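PDB 3B4Q: uncharacterized protein from Corynebacterium diphtheriae NCTC 13129, which is of unknown function but forms a small all-helical domain of the Rpf1 C-terminal (resuscitation-promoting factor) family. Local coordinates for residues 30-35 against 40-45. Numbering follows the deposited sequence. Where two conformers were deposited one is given.
Sequences EYAAQA and EELAVD
Leu42 reaches across to Tyr31 and Ala32 with one methyl, CD1, a spare example of how the end of one helix and the start of the next can meet through one branched side chain. Leu42 CD1 comes to the edge of the phenol ring, near its plane, 3.7 Å from Tyr31 CD2. The same methyl lies 3.9 Å from Ala32 CB, and Ala32 N is equally near; it thus settles in the corner between the tyrosine ring and the alanine. Tyr31 forms one wall because a chi1 of -179°, CG anti to the backbone N, swings the ring to the leucine's side, and a chi2 of 65° turns its CD2 edge to the methyl. Leu42 meets them with a chi1 of -110°, well away from a staggered value, and in this conformation CD1 is the branch that arrives.

The arrangement belongs to a helical hairpin in an all-helical domain: helix 19-35 ends just beyond Ala32, a short connection follows, and helix 39-56 sets out with Leu42 on its first turn. Tyr31 also packs on Leu37 of that connection, while Asn38 OD1 accepts a hydrogen bond from Glu41 N. Ala32 is buried and Tyr31 exposed, and no hydrogen bond crosses between 30-35 and 40-45. Beyond Leu42, Ala43 and Val44 pack on Phe77, joining helix 39-56 to helix 77-83.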
loop_
_atom_site.group_PDB
_atom_site.type_symbol
_atom_site.label_atom_id
_atom_site.label_comp_id
_atom_site.label_asym_id
_atom_site.label_seq_id
_atom_site.Cartn_x
_atom_site.Cartn_y
_atom_site.Cartn_z
ATOM N N GLU A 30 10.578 5.996 1.135
ATOM C CA GLU A 30 11.959 6.478 0.958
ATOM C C GLU A 30 11.999 7.471 -0.206
ATOM O O GLU A 30 12.538 8.613 -0.076
ATOM C CB GLU A 30 12.900 5.302 0.630
ATOM C CG GLU A 30 13.199 4.321 1.797
ATOM C CD GLU A 30 14.002 3.067 1.374
ATOM O OE1 GLU A 30 14.044 2.679 0.157
ATOM O OE2 GLU A 30 14.604 2.462 2.282
ATOM N N TYR A 31 11.450 7.022 -1.345
ATOM C CA TYR A 31 11.469 7.869 -2.570
ATOM C C TYR A 31 10.659 9.159 -2.385
ATOM O O TYR A 31 11.089 10.286 -2.761
ATOM C CB TYR A 31 11.018 7.086 -3.815
ATOM C CG TYR A 31 11.070 7.982 -5.024
ATOM C CD1 TYR A 31 12.286 8.480 -5.473
ATOM C CD2 TYR A 31 9.907 8.437 -5.635
ATOM C CE1 TYR A 31 12.351 9.355 -6.586
ATOM C CE2 TYR A 31 9.966 9.308 -6.747
ATOM C CZ TYR A 31 11.187 9.738 -7.204
ATOM O OH TYR A 31 11.261 10.636 -8.243
ATOM N N ALA A 32 9.488 9.038 -1.778
ATOM C CA ALA A 32 8.641 10.224 -1.537
ATOM C C ALA A 32 9.374 11.285 -0.720
ATOM O O ALA A 32 9.243 12.502 -0.986
ATOM C CB ALA A 32 7.347 9.826 -0.804
ATOM N N ALA A 33 10.149 10.834 0.271
ATOM C CA ALA A 33 10.910 11.779 1.084
ATOM C C ALA A 33 11.993 12.468 0.254
ATOM O O ALA A 33 12.170 13.691 0.377
ATOM C CB ALA A 33 11.502 11.107 2.300
ATOM N N GLN A 34 12.687 11.701 -0.589
ATOM C CA GLN A 34 13.785 12.192 -1.433
ATOM C C GLN A 34 13.290 13.203 -2.481
ATOM O O GLN A 34 13.900 14.284 -2.688
ATOM C CB GLN A 34 14.473 11.007 -2.141
ATOM C CG GLN A 34 15.262 10.046 -1.223
ATOM C CD GLN A 34 15.639 8.718 -1.903
ATOM O OE1 GLN A 34 16.570 8.008 -1.476
ATOM N NE2 GLN A 34 14.911 8.373 -2.952
ATOM N N ALA A 35 12.195 12.842 -3.149
ATOM C CA ALA A 35 11.666 13.616 -4.263
ATOM C C ALA A 35 10.606 14.665 -3.904
ATOM O O ALA A 35 10.163 15.417 -4.786
ATOM C CB ALA A 35 11.145 12.682 -5.383
ATOM N N GLU A 40 1.806 9.193 1.421
ATOM C CA GLU A 40 0.668 8.286 1.476
ATOM C C GLU A 40 0.217 7.910 0.069
ATOM O O GLU A 40 -0.071 6.751 -0.212
ATOM C CB GLU A 40 -0.451 8.893 2.338
ATOM C CG GLU A 40 -0.056 8.841 3.805
ATOM C CD GLU A 40 -1.211 9.027 4.739
ATOM O OE1 GLU A 40 -1.017 9.730 5.755
ATOM O OE2 GLU A 40 -2.303 8.475 4.484
ATOM N N GLU A 41 0.165 8.882 -0.829
ATOM C CA GLU A 41 -0.289 8.601 -2.180
ATOM C C GLU A 41 0.689 7.631 -2.888
ATOM O O GLU A 41 0.268 6.682 -3.576
ATOM C CB GLU A 41 -0.411 9.901 -2.965
ATOM C CG GLU A 41 -0.748 9.712 -4.387
ATOM C CD GLU A 41 -1.084 11.027 -5.071
ATOM O OE1 GLU A 41 -1.483 11.993 -4.365
ATOM O OE2 GLU A 41 -0.964 11.081 -6.318
ATOM N N LEU A 42 1.995 7.891 -2.739
ATOM C CA LEU A 42 2.972 7.013 -3.351
ATOM C C LEU A 42 2.906 5.595 -2.761
ATOM O O LEU A 42 3.019 4.585 -3.471
ATOM C CB LEU A 42 4.393 7.589 -3.217
ATOM C CG LEU A 42 5.157 8.134 -4.434
ATOM C CD1 LEU A 42 6.613 7.916 -4.147
ATOM C CD2 LEU A 42 4.815 7.386 -5.723
ATOM N N ALA A 43 2.737 5.518 -1.442
ATOM C CA ALA A 43 2.634 4.205 -0.802
ATOM C C ALA A 43 1.378 3.427 -1.239
ATOM O O ALA A 43 1.423 2.199 -1.457
ATOM C CB ALA A 43 2.683 4.347 0.721
ATOM N N VAL A 44 0.245 4.108 -1.349
ATOM C CA VAL A 44 -0.953 3.464 -1.897
ATOM C C VAL A 44 -0.672 2.938 -3.320
ATOM O O VAL A 44 -0.955 1.772 -3.636
ATOM C CB VAL A 44 -2.186 4.433 -1.889
ATOM C CG1 VAL A 44 -3.340 3.847 -2.748
ATOM C CG2 VAL A 44 -2.611 4.748 -0.428
ATOM N N ASP A 45 -0.091 3.786 -4.181
ATOM C CA ASP A 45 0.224 3.338 -5.564
ATOM C C ASP A 45 1.170 2.109 -5.577
ATOM O O ASP A 45 0.956 1.155 -6.338
ATOM C CB ASP A 45 0.849 4.463 -6.363
ATOM C CG ASP A 45 -0.140 5.603 -6.691
ATOM O OD1 ASP A 45 -1.378 5.435 -6.505
ATOM O OD2 ASP A 45 0.346 6.682 -7.164
#